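Local coordinates for mitochondrial edited mRNA stability factor 1 (Trypanosoma brucei, PDB 6NL1), which is thought to process the 5' ends of mitochondrial mRNAs and to stabilise edited transcripts through a Nudix-type domain that binds guanosine diphosphate, at residues 99-104 against 175-180; 240-245 against 258-263; 301-306 against 341-346. One frame throughout, in Å; residues are numbered along the deposited sequence.

Contact 1: 99-104 against 175-180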
loop_
_atom_site.group_PDB
_atom_site.type_symbol
_atom_site.label_atom_id
_atom_site.label_comp_id
_atom_site.label_asym_id
_atom_site.label_seq_id
_atom_site.Cartn_x
_atom_site.Cartn_y
_atom_site.Cartn_z
ATOM N N SER A 99 -26.442 11.621 9.687
ATOM C CA SER A 99 -25.425 12.570 9.227
ATOM C C SER A 99 -25.709 13.065 7.808
ATOM O O SER A 99 -26.540 12.500 7.101
ATOM C CB SER A 99 -24.042 11.919 9.263
ATOM O OG SER A 99 -23.916 10.971 8.216
ATOM N N PHE A 100 -25.012 14.119 7.393
ATOM C CA PHE A 100 -25.146 14.633 6.028
ATOM C C PHE A 100 -24.448 13.728 5.018
ATOM O O PHE A 100 -23.416 13.127 5.323
ATOM C CB PHE A 100 -24.596 16.061 5.919
ATOM C CG PHE A 100 -25.341 17.050 6.758
ATOM C CD1 PHE A 100 -26.510 17.628 6.295
ATOM C CD2 PHE A 100 -24.892 17.375 8.027
ATOM C CE1 PHE A 100 -27.211 18.531 7.079
ATOM C CE2 PHE A 100 -25.585 18.272 8.815
ATOM C CZ PHE A 100 -26.746 18.854 8.341
ATOM N N VAL A 101 -25.012 13.643 3.819
ATOM C CA VAL A 101 -24.455 12.800 2.776
ATOM C C VAL A 101 -24.190 13.589 1.507
ATOM O O VAL A 101 -25.071 14.262 0.995
ATOM C CB VAL A 101 -25.406 11.643 2.413
ATOM C CG1 VAL A 101 -24.651 10.592 1.602
ATOM C CG2 VAL A 101 -26.005 11.038 3.678
ATOM N N TYR A 102 -22.969 13.495 0.998
ATOM C CA TYR A 102 -22.635 14.098 -0.277
ATOM C C TYR A 102 -22.034 13.069 -1.220
ATOM O O TYR A 102 -21.455 12.070 -0.796
ATOM C CB TYR A 102 -21.645 15.246 -0.097
ATOM C CG TYR A 102 -22.227 16.494 0.527
ATOM C CD1 TYR A 102 -22.523 16.546 1.887
ATOM C CD2 TYR A 102 -22.451 17.631 -0.237
ATOM C CE1 TYR A 102 -23.036 17.690 2.462
ATOM C CE2 TYR A 102 -22.960 18.779 0.325
ATOM C CZ TYR A 102 -23.253 18.804 1.674
ATOM O OH TYR A 102 -23.765 19.950 2.231
ATOM N N LYS A 103 -22.146 13.349 -2.508
ATOM C CA LYS A 103 -21.676 12.451 -3.545
ATOM C C LYS A 103 -20.657 13.151 -4.435
ATOM O O LYS A 103 -20.791 14.338 -4.749
ATOM C CB LYS A 103 -22.871 12.008 -4.386
ATOM C CG LYS A 103 -22.555 11.063 -5.490
ATOM C CD LYS A 103 -23.817 10.724 -6.266
ATOM C CE LYS A 103 -24.301 11.916 -7.063
ATOM N NZ LYS A 103 -25.201 11.503 -8.170
ATOM N N TRP A 104 -19.635 12.410 -4.838
ATOM C CA TRP A 104 -18.653 12.906 -5.784
ATOM C C TRP A 104 -18.565 11.892 -6.916
ATOM O O TRP A 104 -18.139 10.757 -6.693
ATOM C CB TRP A 104 -17.296 13.040 -5.103
ATOM C CG TRP A 104 -16.183 13.461 -6.017
ATOM C CD1 TRP A 104 -16.283 14.251 -7.129
ATOM C CD2 TRP A 104 -14.798 13.112 -5.896
ATOM N NE1 TRP A 104 -15.049 14.419 -7.701
ATOM C CE2 TRP A 104 -14.117 13.732 -6.965
ATOM C CE3 TRP A 104 -14.069 12.338 -4.985
ATOM C CZ2 TRP A 104 -12.734 13.604 -7.151
ATOM C CZ3 TRP A 104 -12.695 12.209 -5.170
ATOM C CH2 TRP A 104 -12.043 12.842 -6.245
ATOM N N TYR A 175 -18.988 8.516 -1.848
ATOM C CA TYR A 175 -19.928 9.090 -0.892
ATOM C C TYR A 175 -19.208 9.578 0.358
ATOM O O TYR A 175 -18.290 8.922 0.848
ATOM C CB TYR A 175 -20.990 8.075 -0.484
ATOM C CG TYR A 175 -21.860 7.586 -1.611
ATOM C CD1 TYR A 175 -23.120 8.132 -1.832
ATOM C CD2 TYR A 175 -21.426 6.569 -2.449
ATOM C CE1 TYR A 175 -23.912 7.677 -2.856
ATOM C CE2 TYR A 175 -22.209 6.111 -3.469
ATOM C CZ TYR A 175 -23.443 6.661 -3.676
ATOM O OH TYR A 175 -24.214 6.186 -4.707
ATOM N N LEU A 176 -19.639 10.727 0.872
ATOM C CA LEU A 176 -19.093 11.272 2.106
ATOM C C LEU A 176 -20.212 11.392 3.131
ATOM O O LEU A 176 -21.277 11.941 2.836
ATOM C CB LEU A 176 -18.464 12.650 1.873
ATOM C CG LEU A 176 -17.478 12.899 0.715
ATOM C CD1 LEU A 176 -16.957 14.323 0.801
ATOM C CD2 LEU A 176 -16.325 11.937 0.724
ATOM N N PHE A 177 -19.963 10.863 4.328
ATOM C CA PHE A 177 -20.900 10.949 5.448
ATOM C C PHE A 177 -20.236 11.680 6.606
ATOM O O PHE A 177 -19.185 11.260 7.097
ATOM C CB PHE A 177 -21.293 9.550 5.933
ATOM C CG PHE A 177 -21.825 8.659 4.858
ATOM C CD1 PHE A 177 -23.184 8.574 4.627
ATOM C CD2 PHE A 177 -20.958 7.907 4.074
ATOM C CE1 PHE A 177 -23.679 7.747 3.632
ATOM C CE2 PHE A 177 -21.441 7.080 3.080
ATOM C CZ PHE A 177 -22.806 6.998 2.857
ATOM N N GLY A 178 -20.843 12.770 7.049
ATOM C CA GLY A 178 -20.320 13.484 8.194
ATOM C C GLY A 178 -21.117 14.728 8.483
ATOM O O GLY A 178 -22.215 14.889 7.954
ATOM N N SER A 179 -20.567 15.602 9.324
ATOM C CA SER A 179 -21.180 16.903 9.592
ATOM C C SER A 179 -20.912 17.856 8.424
ATOM O O SER A 179 -20.013 17.611 7.612
ATOM C CB SER A 179 -20.601 17.497 10.876
ATOM O OG SER A 179 -19.231 17.820 10.699
ATOM N N GLU A 180 -21.674 18.944 8.345
ATOM C CA GLU A 180 -21.471 19.951 7.300
ATOM C C GLU A 180 -20.053 20.513 7.352
ATOM O O GLU A 180 -19.411 20.726 6.319
ATOM C CB GLU A 180 -22.467 21.104 7.452
ATOM C CG GLU A 180 -23.931 20.720 7.257
ATOM C CD GLU A 180 -24.373 20.772 5.801
ATOM O OE1 GLU A 180 -23.535 20.523 4.906
ATOM O OE2 GLU A 180 -25.562 21.069 5.554
#
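The backbones of Phe100, Val101, Tyr102 and Lys103 pair with those of Gly178, Phe177, Leu176 and Tyr175 as antiparallel strands, the two directions being 160° apart. Phe100–Gly178 and Tyr102–Leu176 are the hydrogen-bonded pairs. In the latter, Leu176 N gives to Tyr102 O at 2.8 Å and Tyr102 N returns the bond to Leu176 O at 2.9 Å, both nearly straight. The bond from Phe100 N to Gly178 O is more bent, 132° at the hydrogen, at the point where the second strand runs out into Ser179. The CA-H groups of the non-hydrogen-bonded residues add to these bonds: Phe177 CA lies 3.3 Å from Phe100 O, which also accepts from Gly178 N.

Both strands are inner members of a four-stranded antiparallel sheet in order 84-86, 100-107, 171-178, 132-137. Ser179 is the N-cap of the helix that follows, its OG accepting from Gly182 N, and this helix covers the sheet face that carries Phe100, Tyr102 and Leu176.

Glu180, in the first turn of that helix, joins two of these side chains. Its chain is bent at chi2, with CG over the Phe100 ring face, 3.5 Å from the ring centroid in a CH-pi contact. The carboxylate is stacked on the same ring, the two planes 29° apart, and presents OE1 to Tyr102, whose OH donates to the syn lone pair of OE1 at 2.7 Å. This bond ties the carboxylate over Phe100 to Tyr102. On the other face, Val101 and Phe177 lie side by side, and Val101 CG1 meets Phe177 CE1 at 3.6 Å. Tyr175 shares that face, with its OH bonded to Glu136 on strand 132-137.

Contact 2: 240-245 against 258-263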
loop_
_atom_site.group_PDB
_atom_site.type_symbol
_atom_site.label_atom_id
_atom_site.label_comp_id
_atom_site.label_asym_id
_atom_site.label_seq_id
_atom_site.Cartn_x
_atom_site.Cartn_y
_atom_site.Cartn_z
ATOM N N PRO A 240 10.869 -3.085 2.937
ATOM C CA PRO A 240 10.287 -2.182 3.939
ATOM C C PRO A 240 9.605 -1.004 3.265
ATOM O O PRO A 240 9.994 -0.627 2.164
ATOM C CB PRO A 240 11.509 -1.671 4.713
ATOM C CG PRO A 240 12.589 -2.703 4.474
ATOM C CD PRO A 240 12.331 -3.230 3.087
ATOM N N GLY A 241 8.610 -0.419 3.920
ATOM C CA GLY A 241 7.992 0.784 3.403
ATOM C C GLY A 241 6.491 0.661 3.371
ATOM O O GLY A 241 5.961 -0.426 3.177
ATOM N N LYS A 242 5.805 1.779 3.570
ATOM C CA LYS A 242 4.349 1.770 3.584
ATOM C C LYS A 242 3.756 2.725 2.557
ATOM O O LYS A 242 3.746 2.412 1.368
ATOM C CB LYS A 242 3.825 2.083 4.978
ATOM C CG LYS A 242 4.155 1.027 6.037
ATOM C CD LYS A 242 3.497 1.435 7.366
ATOM C CE LYS A 242 3.930 0.575 8.501
ATOM N NZ LYS A 242 3.299 1.027 9.769
ATOM N N TRP A 243 3.268 3.881 3.013
ATOM C CA TRP A 243 2.658 4.867 2.119
ATOM C C TRP A 243 2.911 6.317 2.549
ATOM O O TRP A 243 3.262 6.589 3.700
ATOM C CB TRP A 243 1.151 4.615 1.982
ATOM C CG TRP A 243 0.375 4.881 3.249
ATOM C CD1 TRP A 243 -0.141 6.084 3.662
ATOM C CD2 TRP A 243 0.041 3.929 4.273
ATOM N NE1 TRP A 243 -0.780 5.931 4.879
ATOM C CE2 TRP A 243 -0.680 4.622 5.274
ATOM C CE3 TRP A 243 0.274 2.560 4.439
ATOM C CZ2 TRP A 243 -1.166 3.991 6.417
ATOM C CZ3 TRP A 243 -0.213 1.930 5.573
ATOM C CH2 TRP A 243 -0.917 2.648 6.554
ATOM N N THR A 244 2.732 7.242 1.612
ATOM C CA THR A 244 2.811 8.670 1.906
ATOM C C THR A 244 1.546 9.155 2.616
ATOM O O THR A 244 0.437 8.957 2.126
ATOM C CB THR A 244 2.943 9.501 0.615
ATOM O OG1 THR A 244 1.845 9.191 -0.253
ATOM C CG2 THR A 244 4.254 9.190 -0.120
ATOM N N LEU A 245 1.716 9.791 3.771
ATOM C CA LEU A 245 0.627 10.519 4.413
ATOM C C LEU A 245 0.291 11.740 3.559
ATOM O O LEU A 245 1.106 12.179 2.733
ATOM C CB LEU A 245 1.038 10.962 5.828
ATOM C CG LEU A 245 1.425 9.848 6.805
ATOM C CD1 LEU A 245 2.111 10.406 8.042
ATOM C CD2 LEU A 245 0.201 9.043 7.193
ATOM N N LEU A 258 10.270 3.009 6.722
ATOM C CA LEU A 258 11.361 2.058 6.937
ATOM C C LEU A 258 11.552 1.874 8.440
ATOM O O LEU A 258 11.639 0.748 8.936
ATOM C CB LEU A 258 12.675 2.556 6.332
ATOM C CG LEU A 258 13.924 1.812 6.831
ATOM C CD1 LEU A 258 13.911 0.342 6.380
ATOM C CD2 LEU A 258 15.188 2.493 6.342
ATOM N N TRP A 259 11.620 2.989 9.168
ATOM C CA TRP A 259 11.776 2.915 10.620
ATOM C C TRP A 259 10.619 2.154 11.281
ATOM O O TRP A 259 10.840 1.304 12.143
ATOM C CB TRP A 259 11.924 4.304 11.253
ATOM C CG TRP A 259 12.123 4.195 12.726
ATOM C CD1 TRP A 259 13.305 3.984 13.377
ATOM C CD2 TRP A 259 11.104 4.227 13.740
ATOM N NE1 TRP A 259 13.087 3.903 14.734
ATOM C CE2 TRP A 259 11.747 4.049 14.983
ATOM C CE3 TRP A 259 9.714 4.400 13.716
ATOM C CZ2 TRP A 259 11.049 4.043 16.198
ATOM C CZ3 TRP A 259 9.020 4.397 14.924
ATOM C CH2 TRP A 259 9.689 4.218 16.146
ATOM N N GLU A 260 9.390 2.447 10.866
ATOM C CA GLU A 260 8.215 1.774 11.432
ATOM C C GLU A 260 8.257 0.258 11.262
ATOM O O GLU A 260 7.775 -0.482 12.120
ATOM C CB GLU A 260 6.912 2.337 10.844
ATOM C CG GLU A 260 6.681 3.803 11.211
ATOM C CD GLU A 260 5.363 4.369 10.701
ATOM O OE1 GLU A 260 4.522 3.609 10.158
ATOM O OE2 GLU A 260 5.167 5.592 10.850
ATOM N N GLU A 261 8.838 -0.217 10.164
ATOM C CA GLU A 261 8.827 -1.655 9.903
ATOM C C GLU A 261 10.072 -2.383 10.387
ATOM O O GLU A 261 10.026 -3.595 10.601
ATOM C CB GLU A 261 8.539 -1.956 8.422
ATOM C CG GLU A 261 7.121 -1.550 7.992
ATOM C CD GLU A 261 6.689 -2.148 6.650
ATOM O OE1 GLU A 261 7.523 -2.210 5.724
ATOM O OE2 GLU A 261 5.508 -2.558 6.525
ATOM N N THR A 262 11.166 -1.649 10.597
ATOM C CA THR A 262 12.447 -2.291 10.876
ATOM C C THR A 262 13.201 -1.698 12.045
ATOM O O THR A 262 14.104 -2.334 12.592
ATOM C CB THR A 262 13.384 -2.210 9.658
ATOM O OG1 THR A 262 13.768 -0.846 9.458
ATOM C CG2 THR A 262 12.690 -2.733 8.406
ATOM N N GLY A 263 12.855 -0.466 12.410
ATOM C CA GLY A 263 13.564 0.241 13.463
ATOM C C GLY A 263 14.881 0.826 12.974
ATOM O O GLY A 263 15.683 1.315 13.768
#
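The Nudix box, a loop-helix-loop motif, is recognisable here from its sequence: Glu260, Glu261 and Gly263 fit the Glu-Glu-X-Gly part of the signature, in an imperfect match, and the contact packs the end of its helix against the loop 240-245 that leads into it. Glu261 reaches the loop backbone. Gly241 N donates to Glu261 OE1 at 2.8 Å, arriving from above the carboxylate plane, 43° out of it. The same oxygen forms a salt bridge with Lys238 and OE2 bonds to Tyr313 OH, so both oxygens of this buried carboxylate are held.

Glu260 has a different partner. Lys242, extended beyond CG, runs past Glu261, with its CE 3.9 Å from Glu261 CG. Its NZ closes a salt bridge to Glu260 OE1 at 2.9 Å, nearly in line with the C-O bond. Arg256 holds the other oxygen of Glu260. Gly241 and the Arg202 side chain are about 4 Å apart at their nearest atoms; Arg202 binds guanosine diphosphate in another structure of the protein, the ligand being absent here.

Apolar packing lies beside these polar contacts, around Pro240. Pro240 and Leu258 lie alongside each other, with Pro240 CB 3.5 Å from Leu258 CD1, while Thr262 CG2 meets the proline ring at CG. The threonine hydroxyl turns back to the helix, where OG1 donates to Leu258 O at 2.7 Å.

Contact 3: 301-306 against 341-346. With SO4 (sulfate ion), chain E.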
loop_
_atom_site.group_PDB
_atom_site.type_symbol
_atom_site.label_atom_id
_atom_site.label_comp_id
_atom_site.label_asym_id
_atom_site.label_seq_id
_atom_site.Cartn_x
_atom_site.Cartn_y
_atom_site.Cartn_z
ATOM N N ILE A 301 24.645 -4.314 10.377
ATOM C CA ILE A 301 23.690 -3.411 11.004
ATOM C C ILE A 301 22.701 -4.198 11.860
ATOM O O ILE A 301 22.302 -5.310 11.504
ATOM C CB ILE A 301 22.911 -2.589 9.961
ATOM C CG1 ILE A 301 22.005 -1.567 10.658
ATOM C CG2 ILE A 301 22.093 -3.509 9.045
ATOM C CD1 ILE A 301 21.402 -0.558 9.729
ATOM N N ARG A 302 22.318 -3.626 12.997
ATOM C CA ARG A 302 21.362 -4.277 13.883
ATOM C C ARG A 302 19.939 -3.938 13.468
ATOM O O ARG A 302 19.554 -2.771 13.406
ATOM C CB ARG A 302 21.596 -3.875 15.338
ATOM C CG ARG A 302 20.837 -4.742 16.333
ATOM C CD ARG A 302 21.013 -4.243 17.755
ATOM N NE ARG A 302 20.422 -2.922 17.936
ATOM C CZ ARG A 302 20.507 -2.214 19.058
ATOM N NH1 ARG A 302 21.164 -2.701 20.102
ATOM N NH2 ARG A 302 19.937 -1.019 19.135
ATOM N N VAL A 303 19.164 -4.972 13.172
ATOM C CA VAL A 303 17.781 -4.799 12.762
ATOM C C VAL A 303 16.857 -5.175 13.920
ATOM O O VAL A 303 16.942 -6.275 14.456
ATOM C CB VAL A 303 17.461 -5.697 11.567
ATOM C CG1 VAL A 303 16.023 -5.486 11.118
ATOM C CG2 VAL A 303 18.453 -5.443 10.431
ATOM N N GLU A 304 15.976 -4.266 14.309
ATOM C CA GLU A 304 15.081 -4.539 15.425
ATOM C C GLU A 304 13.753 -5.149 14.990
ATOM O O GLU A 304 13.178 -5.954 15.711
ATOM C CB GLU A 304 14.854 -3.278 16.253
ATOM C CG GLU A 304 16.134 -2.768 16.897
ATOM C CD GLU A 304 15.870 -1.769 17.993
ATOM O OE1 GLU A 304 16.061 -2.130 19.174
ATOM O OE2 GLU A 304 15.473 -0.627 17.676
ATOM N N GLY A 305 13.276 -4.785 13.803
ATOM C CA GLY A 305 11.973 -5.236 13.357
ATOM C C GLY A 305 10.926 -4.158 13.572
ATOM O O GLY A 305 11.254 -3.038 13.952
ATOM N N PRO A 306 9.654 -4.493 13.327
ATOM C CA PRO A 306 8.541 -3.538 13.362
ATOM C C PRO A 306 8.410 -2.821 14.702
ATOM O O PRO A 306 8.468 -3.445 15.755
ATOM C CB PRO A 306 7.315 -4.423 13.098
ATOM C CG PRO A 306 7.848 -5.554 12.305
ATOM C CD PRO A 306 9.220 -5.822 12.864
ATOM N N THR A 341 12.870 -10.710 14.795
ATOM C CA THR A 341 12.738 -9.431 14.094
ATOM C C THR A 341 11.722 -9.471 12.961
ATOM O O THR A 341 11.238 -8.429 12.531
ATOM C CB THR A 341 14.081 -8.943 13.520
ATOM O OG1 THR A 341 14.516 -9.836 12.485
ATOM C CG2 THR A 341 15.137 -8.876 14.615
ATOM N N GLY A 342 11.402 -10.670 12.478
ATOM C CA GLY A 342 10.534 -10.805 11.323
ATOM C C GLY A 342 11.201 -10.317 10.043
ATOM O O GLY A 342 10.529 -10.012 9.059
ATOM N N CYS A 343 12.531 -10.248 10.046
ATOM C CA CYS A 343 13.260 -9.788 8.862
ATOM C C CYS A 343 14.256 -10.824 8.352
ATOM O O CYS A 343 14.769 -11.633 9.127
ATOM C CB CYS A 343 13.988 -8.476 9.159
ATOM S SG CYS A 343 12.895 -7.088 9.527
ATOM N N ALA A 344 14.510 -10.789 7.042
ATOM C CA ALA A 344 15.510 -11.634 6.391
ATOM C C ALA A 344 16.315 -10.841 5.362
ATOM O O ALA A 344 15.775 -9.951 4.698
ATOM C CB ALA A 344 14.836 -12.828 5.700
ATOM N N TRP A 345 17.597 -11.180 5.220
ATOM C CA TRP A 345 18.404 -10.701 4.097
ATOM C C TRP A 345 18.281 -11.693 2.954
ATOM O O TRP A 345 18.635 -12.862 3.102
ATOM C CB TRP A 345 19.879 -10.563 4.479
ATOM C CG TRP A 345 20.157 -9.456 5.444
ATOM C CD1 TRP A 345 20.455 -9.578 6.779
ATOM C CD2 TRP A 345 20.154 -8.055 5.158
ATOM N NE1 TRP A 345 20.644 -8.336 7.333
ATOM C CE2 TRP A 345 20.464 -7.384 6.362
ATOM C CE3 TRP A 345 19.921 -7.300 4.003
ATOM C CZ2 TRP A 345 20.550 -5.997 6.441
ATOM C CZ3 TRP A 345 20.006 -5.921 4.082
ATOM C CH2 TRP A 345 20.319 -5.283 5.294
ATOM N N MET A 346 17.786 -11.231 1.813
ATOM C CA MET A 346 17.528 -12.132 0.694
ATOM C C MET A 346 17.993 -11.583 -0.641
ATOM O O MET A 346 17.869 -10.389 -0.902
ATOM C CB MET A 346 16.031 -12.446 0.618
ATOM C CG MET A 346 15.500 -13.214 1.841
ATOM S SD MET A 346 13.853 -13.933 1.614
ATOM C CE MET A 346 13.792 -15.072 2.994
HETATM S S SO4 E . 18.084 -9.915 10.063
HETATM O O1 SO4 E . 19.468 -9.728 10.501
HETATM O O2 SO4 E . 17.156 -9.629 11.159
HETATM O O3 SO4 E . 17.813 -9.001 8.959
HETATM O O4 SO4 E . 17.917 -11.295 9.612
HETATM O O HOH W 1 22.669 -7.237 9.733
#
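Apolar contacts join the two segments at two places. Val303 CG1, anti to its backbone N (chi1 -179°), meets Cys343 SG at 3.9 Å, a torsion that leaves Val303 CG2 facing a sulfate, 3.9 Å from its O3. Ile301 CG2 touches the edge of the Trp345 indole at CZ2, also 3.9 Å away. The two side chains of the second pair cross at about a right angle.

Backbone oxygens make the next group. Thr341 CG2 lies 3.2 Å from Val303 O and also approaches Glu304 O. In the reverse direction, Thr341 O faces Gly305 CA at 3.4 Å, a CA-H...O contact with an angle of only 121° at the hydrogen, and lies close to Pro306 CD as well. Gly305 thus brings bare backbone against the turn at Thr341.

That turn is an ST turn: Thr341 OG1 accepts from Cys343 N at 3.2 Å. It leads into strand 343-346, which pairs antiparallel with strand 216-223 in the mixed sheet of the Nudix-type domain.

One water links the segments by polar contacts, giving a hydrogen bond to Ile301 O at 2.6 Å and taking a weak one from Trp345 NE1. Arg207 adds a cation-pi contact to the same indole. The sulfate, probably from the crystallisation liquor, is bound by the Thr341 hydroxyl, which donates to its O2 at 3.0 Å as well as accepting in the turn.

In the fold
Contact 1 stands apart, its centre 32 Å from that of contact 2 and 43 Å from that of contact 3, in a separate four-stranded sheet toward the N-terminal end of the modelled chain. Partly buried, it rests mainly on regular backbone pairing, with one Tyr-Glu bond at its margin. Contacts 2 and 3 belong to the Nudix-type domain and touch: Thr262 O of contact 2 lies 2.9 Å from Gly305 N of contact 3, a probable hydrogen bond. Their chemistry differs nonetheless. Contact 2 is buried, near the nucleotide site, and relies on two carboxylates; contact 3, partly exposed, is joined by apolar touches and one water bridge, with a sulfate bound at its side by Thr341.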